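Local structure of catalytic domain of the nuclear inclusion protein A (nia) (Tobacco etch virus, 1LVM) at residues K105-I117 against F187-T199. The protein cleaves peptide bonds as a chymotrypsin-like cysteine protease of tobacco etch virus, probably processing viral polyprotein at specific sequences. The protein carries 1 engineered substitution. Numbering follows the deposited sequence.
Sequences KLKFREPQREERI and FTSVPKNFMELLT
Phe108 is set among Val190, Phe194, Met195 and Leu198 where, in this chymotrypsin-type double β-barrel protease, the linker leading to strand 116-123 of the second barrel passes the helix 194-199 that follows strand 185-189. It illustrates how one aromatic residue gathers a linker, the residue just after a strand (Val190) and a short helix into one apolar core. Phe108 CB and CG each lie 3.7 Å from Phe194 CD2. With CG anti to the carbonyl carbon (chi1 -60°), the ring turns one face to the edge of Phe194, an edge-to-face pair with planes at 75°. Going outward, Phe108 CD1 meets Met195 SD, which sits at the ring edge as a Met-aromatic contact, while Phe108 CD2 has Val190 CG2 near the ring plane, 4.0 Å away. Phe108 CE1 lies 3.6 Å from Leu198 CD1, and Phe108 CE2 comes within 4.1 Å of Phe194 CE2. Phe45 of the first barrel touches both Phe108 and Leu198, tying the core to the other domain. The backbone joins in: Phe108 N donates a weak hydrogen bond to Met195 SD, and a water bridges Phe108 O to Met195 N. Farther along, Pro111 packs on Phe187 and Ser189, and Arg109 NH1 and NH2 each donate to one carboxylate oxygen of Glu115, a salt bridge within the linker. A second water donates to Glu110 OE1 at 2.7 Å and to Val190 O at 2.8 Å.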
loop_
_atom_site.group_PDB
_atom_site.type_symbol
_atom_site.label_atom_id
_atom_site.label_comp_id
_atom_site.label_asym_id
_atom_site.label_seq_id
_atom_site.Cartn_x
_atom_site.Cartn_y
_atom_site.Cartn_z
ATOM N N LYS A 105 -8.521 13.727 -1.757
ATOM C CA LYS A 105 -7.575 14.767 -1.454
ATOM C C LYS A 105 -6.113 14.305 -1.413
ATOM O O LYS A 105 -5.224 15.117 -1.528
ATOM C CB LYS A 105 -7.917 15.385 -0.110
ATOM C CG LYS A 105 -9.256 16.288 -0.179
ATOM C CD LYS A 105 -10.446 15.672 0.524
ATOM C CE LYS A 105 -11.642 16.657 0.580
ATOM N NZ LYS A 105 -12.936 16.068 1.140
ATOM N N LEU A 106 -5.876 13.023 -1.204
ATOM C CA LEU A 106 -4.489 12.502 -1.150
ATOM C C LEU A 106 -3.707 12.804 -2.426
ATOM O O LEU A 106 -4.269 12.819 -3.511
ATOM C CB LEU A 106 -4.493 10.954 -1.020
ATOM C CG LEU A 106 -5.143 10.337 0.200
ATOM C CD1 LEU A 106 -6.579 10.459 0.031
ATOM C CD2 LEU A 106 -4.829 8.854 0.330
ATOM N N LYS A 107 -2.391 12.950 -2.283
ATOM C CA LYS A 107 -1.522 13.187 -3.413
ATOM C C LYS A 107 -0.453 12.093 -3.419
ATOM O O LYS A 107 0.067 11.719 -2.348
ATOM C CB LYS A 107 -0.844 14.571 -3.320
ATOM C CG LYS A 107 -1.821 15.782 -3.244
ATOM C CD LYS A 107 -2.566 15.964 -4.541
ATOM C CE LYS A 107 -3.632 17.069 -4.467
ATOM N NZ LYS A 107 -4.551 17.029 -5.651
ATOM N N PHE A 108 -0.207 11.552 -4.633
ATOM C CA PHE A 108 0.762 10.499 -4.865
ATOM C C PHE A 108 1.746 10.986 -5.928
ATOM O O PHE A 108 1.360 11.680 -6.859
ATOM C CB PHE A 108 0.102 9.228 -5.446
ATOM C CG PHE A 108 -0.958 8.618 -4.585
ATOM C CD1 PHE A 108 -2.236 9.158 -4.564
ATOM C CD2 PHE A 108 -0.706 7.434 -3.823
ATOM C CE1 PHE A 108 -3.218 8.551 -3.825
ATOM C CE2 PHE A 108 -1.683 6.851 -3.105
ATOM C CZ PHE A 108 -2.951 7.406 -3.101
ATOM N N ARG A 109 3.010 10.605 -5.805
ATOM C CA ARG A 109 3.992 10.906 -6.851
ATOM C C ARG A 109 5.113 9.871 -6.753
ATOM O O ARG A 109 5.191 9.093 -5.777
ATOM C CB ARG A 109 4.590 12.321 -6.710
ATOM C CG ARG A 109 5.405 12.403 -5.379
ATOM C CD ARG A 109 6.262 13.691 -5.342
ATOM N NE ARG A 109 6.743 13.972 -3.996
ATOM C CZ ARG A 109 7.799 13.396 -3.430
ATOM N NH1 ARG A 109 8.549 12.463 -4.065
ATOM N NH2 ARG A 109 8.120 13.766 -2.214
ATOM N N GLU A 110 5.946 9.820 -7.800
ATOM C CA GLU A 110 7.082 8.920 -7.779
ATOM C C GLU A 110 8.065 9.367 -6.707
ATOM O O GLU A 110 8.204 10.524 -6.460
ATOM C CB GLU A 110 7.826 8.947 -9.102
ATOM C CG GLU A 110 6.910 8.542 -10.293
ATOM C CD GLU A 110 7.730 8.350 -11.561
ATOM O OE1 GLU A 110 8.277 7.252 -11.740
ATOM O OE2 GLU A 110 7.827 9.306 -12.343
ATOM N N PRO A 111 8.747 8.409 -6.055
ATOM C CA PRO A 111 9.732 8.713 -5.023
ATOM C C PRO A 111 10.939 9.395 -5.693
ATOM O O PRO A 111 11.086 9.317 -6.889
ATOM C CB PRO A 111 10.064 7.339 -4.429
ATOM C CG PRO A 111 9.731 6.352 -5.510
ATOM C CD PRO A 111 8.511 6.946 -6.195
ATOM N N GLN A 112 11.752 10.089 -4.908
ATOM C CA GLN A 112 12.925 10.799 -5.399
ATOM C C GLN A 112 14.118 10.282 -4.645
ATOM O O GLN A 112 14.099 10.117 -3.434
ATOM C CB GLN A 112 12.716 12.303 -5.177
ATOM C CG GLN A 112 11.556 12.779 -6.084
ATOM C CD GLN A 112 11.076 14.195 -5.810
ATOM O OE1 GLN A 112 11.615 14.902 -4.948
ATOM N NE2 GLN A 112 10.043 14.617 -6.547
ATOM N N ARG A 113 15.161 9.976 -5.379
ATOM C CA ARG A 113 16.349 9.414 -4.735
ATOM C C ARG A 113 16.832 10.187 -3.490
ATOM O O ARG A 113 16.878 11.429 -3.447
ATOM C CB ARG A 113 17.469 9.350 -5.815
ATOM C CG ARG A 113 18.665 8.612 -5.358
ATOM C CD ARG A 113 19.891 8.996 -6.202
ATOM N NE ARG A 113 20.952 8.011 -6.003
ATOM C CZ ARG A 113 20.988 6.844 -6.635
ATOM N NH1 ARG A 113 20.042 6.552 -7.513
ATOM N NH2 ARG A 113 21.917 5.945 -6.340
ATOM N N GLU A 114 17.142 9.434 -2.456
ATOM C CA GLU A 114 17.643 9.988 -1.235
ATOM C C GLU A 114 16.656 10.778 -0.381
ATOM O O GLU A 114 17.008 11.270 0.690
ATOM C CB GLU A 114 18.911 10.804 -1.584
ATOM C CG GLU A 114 19.911 10.845 -0.457
ATOM C CD GLU A 114 21.363 10.803 -0.941
ATOM O OE1 GLU A 114 21.674 11.368 -2.022
ATOM O OE2 GLU A 114 22.185 10.212 -0.211
ATOM N N GLU A 115 15.397 10.865 -0.794
ATOM C CA GLU A 115 14.495 11.633 0.044
ATOM C C GLU A 115 14.083 10.901 1.314
ATOM O O GLU A 115 14.158 9.658 1.431
ATOM C CB GLU A 115 13.260 12.071 -0.753
ATOM C CG GLU A 115 12.296 10.957 -1.030
ATOM C CD GLU A 115 11.001 11.493 -1.644
ATOM O OE1 GLU A 115 10.521 12.573 -1.240
ATOM O OE2 GLU A 115 10.459 10.838 -2.536
ATOM N N ARG A 116 13.656 11.690 2.297
ATOM C CA ARG A 116 13.232 11.163 3.580
ATOM C C ARG A 116 11.753 10.757 3.596
ATOM O O ARG A 116 10.909 11.560 3.217
ATOM C CB ARG A 116 13.429 12.217 4.695
ATOM C CG ARG A 116 14.931 12.626 4.856
ATOM C CD ARG A 116 15.067 13.821 5.826
ATOM N NE ARG A 116 14.761 13.450 7.215
ATOM C CZ ARG A 116 15.596 12.831 8.054
ATOM N NH1 ARG A 116 16.834 12.499 7.670
ATOM N NH2 ARG A 116 15.188 12.522 9.286
ATOM N N ILE A 117 11.480 9.523 4.018
ATOM C CA ILE A 117 10.121 9.018 4.059
ATOM C C ILE A 117 9.818 8.384 5.389
ATOM O O ILE A 117 10.750 8.035 6.144
ATOM C CB ILE A 117 9.889 7.975 2.928
ATOM C CG1 ILE A 117 10.851 6.767 3.080
ATOM C CG2 ILE A 117 10.122 8.662 1.559
ATOM C CD1 ILE A 117 10.683 5.631 1.946
ATOM N N PHE A 187 9.632 -1.192 -0.893
ATOM C CA PHE A 187 8.257 -0.798 -1.166
ATOM C C PHE A 187 8.098 -0.701 -2.683
ATOM O O PHE A 187 9.061 -0.545 -3.447
ATOM C CB PHE A 187 7.900 0.541 -0.442
ATOM C CG PHE A 187 8.561 1.797 -0.981
ATOM C CD1 PHE A 187 8.027 2.509 -2.021
ATOM C CD2 PHE A 187 9.725 2.323 -0.326
ATOM C CE1 PHE A 187 8.616 3.740 -2.421
ATOM C CE2 PHE A 187 10.303 3.516 -0.699
ATOM C CZ PHE A 187 9.755 4.247 -1.754
ATOM N N THR A 188 6.856 -0.804 -3.127
ATOM C CA THR A 188 6.574 -0.675 -4.526
ATOM C C THR A 188 6.287 0.791 -4.749
ATOM O O THR A 188 5.420 1.390 -4.084
ATOM C CB THR A 188 5.318 -1.510 -4.889
ATOM O OG1 THR A 188 5.612 -2.901 -4.671
ATOM C CG2 THR A 188 4.894 -1.263 -6.314
ATOM N N SER A 189 7.055 1.390 -5.649
ATOM C CA SER A 189 6.907 2.773 -5.976
ATOM C C SER A 189 5.596 3.141 -6.718
ATOM O O SER A 189 4.997 2.346 -7.484
ATOM C CB SER A 189 8.095 3.248 -6.833
ATOM O OG SER A 189 8.106 2.557 -8.087
ATOM N N VAL A 190 5.128 4.354 -6.445
ATOM C CA VAL A 190 3.976 4.900 -7.151
ATOM C C VAL A 190 4.539 5.083 -8.578
ATOM O O VAL A 190 5.632 5.677 -8.731
ATOM C CB VAL A 190 3.613 6.310 -6.568
ATOM C CG1 VAL A 190 2.842 7.182 -7.623
ATOM C CG2 VAL A 190 2.779 6.096 -5.241
ATOM N N PRO A 191 3.803 4.609 -9.622
ATOM C CA PRO A 191 4.269 4.766 -10.985
ATOM C C PRO A 191 4.098 6.172 -11.538
ATOM O O PRO A 191 3.326 7.000 -11.035
ATOM C CB PRO A 191 3.443 3.743 -11.775
ATOM C CG PRO A 191 2.048 3.762 -11.029
ATOM C CD PRO A 191 2.438 3.996 -9.543
ATOM N N LYS A 192 4.743 6.443 -12.647
ATOM C CA LYS A 192 4.576 7.760 -13.274
ATOM C C LYS A 192 3.101 8.027 -13.641
ATOM O O LYS A 192 2.367 7.105 -14.027
ATOM C CB LYS A 192 5.426 7.784 -14.543
ATOM C CG LYS A 192 5.383 9.054 -15.278
ATOM C CD LYS A 192 6.212 8.888 -16.570
ATOM C CE LYS A 192 6.329 10.176 -17.364
ATOM N NZ LYS A 192 6.951 11.251 -16.551
ATOM N N ASN A 193 2.685 9.288 -13.496
ATOM C CA ASN A 193 1.338 9.765 -13.823
ATOM C C ASN A 193 0.205 9.010 -13.124
ATOM O O ASN A 193 -0.899 8.759 -13.675
ATOM C CB ASN A 193 1.166 9.793 -15.339
ATOM C CG ASN A 193 2.117 10.809 -16.004
ATOM O OD1 ASN A 193 2.579 11.750 -15.351
ATOM N ND2 ASN A 193 2.437 10.603 -17.276
ATOM N N PHE A 194 0.466 8.678 -11.867
ATOM C CA PHE A 194 -0.543 7.953 -11.094
ATOM C C PHE A 194 -1.759 8.807 -10.828
ATOM O O PHE A 194 -2.862 8.289 -10.805
ATOM C CB PHE A 194 0.117 7.439 -9.779
ATOM C CG PHE A 194 -0.667 6.363 -9.053
ATOM C CD1 PHE A 194 -0.996 5.150 -9.660
ATOM C CD2 PHE A 194 -1.109 6.597 -7.732
ATOM C CE1 PHE A 194 -1.752 4.159 -8.997
ATOM C CE2 PHE A 194 -1.873 5.619 -7.035
ATOM C CZ PHE A 194 -2.198 4.415 -7.638
ATOM N N MET A 195 -1.587 10.112 -10.589
ATOM C CA MET A 195 -2.775 10.945 -10.327
ATOM C C MET A 195 -3.688 10.912 -11.555
ATOM O O MET A 195 -4.913 10.900 -11.428
ATOM C CB MET A 195 -2.398 12.395 -9.998
ATOM C CG MET A 195 -1.618 12.591 -8.667
ATOM S SD MET A 195 -2.389 11.763 -7.291
ATOM C CE MET A 195 -4.018 12.625 -7.176
ATOM N N GLU A 196 -3.096 10.905 -12.748
ATOM C CA GLU A 196 -3.931 10.837 -13.980
ATOM C C GLU A 196 -4.768 9.538 -13.944
ATOM O O GLU A 196 -5.975 9.506 -14.222
ATOM C CB GLU A 196 -3.043 10.812 -15.248
ATOM C CG GLU A 196 -3.857 11.028 -16.555
ATOM C CD GLU A 196 -4.556 12.375 -16.505
ATOM O OE1 GLU A 196 -5.665 12.479 -17.075
ATOM O OE2 GLU A 196 -4.011 13.332 -15.891
ATOM N N LEU A 197 -4.094 8.447 -13.621
ATOM C CA LEU A 197 -4.793 7.161 -13.581
ATOM C C LEU A 197 -5.961 7.169 -12.582
ATOM O O LEU A 197 -7.021 6.632 -12.869
ATOM C CB LEU A 197 -3.788 6.047 -13.230
ATOM C CG LEU A 197 -4.428 4.661 -13.030
ATOM C CD1 LEU A 197 -5.105 4.194 -14.378
ATOM C CD2 LEU A 197 -3.324 3.709 -12.659
ATOM N N LEU A 198 -5.773 7.771 -11.405
ATOM C CA LEU A 198 -6.857 7.788 -10.433
ATOM C C LEU A 198 -8.011 8.674 -10.760
ATOM O O LEU A 198 -9.080 8.462 -10.228
ATOM C CB LEU A 198 -6.346 8.241 -9.024
ATOM C CG LEU A 198 -5.233 7.384 -8.408
ATOM C CD1 LEU A 198 -4.773 8.061 -7.085
ATOM C CD2 LEU A 198 -5.738 5.970 -8.054
ATOM N N THR A 199 -7.773 9.684 -11.604
ATOM C CA THR A 199 -8.792 10.690 -11.923
ATOM C C THR A 199 -9.289 10.734 -13.356
ATOM O O THR A 199 -10.084 11.599 -13.673
ATOM C CB THR A 199 -8.248 12.039 -11.624
ATOM O OG1 THR A 199 -7.066 12.228 -12.431
ATOM C CG2 THR A 199 -7.860 12.119 -10.167
HETATM O O HOH W 1 1.047 10.800 -9.649
HETATM O O HOH W 2 8.099 5.312 -9.933
#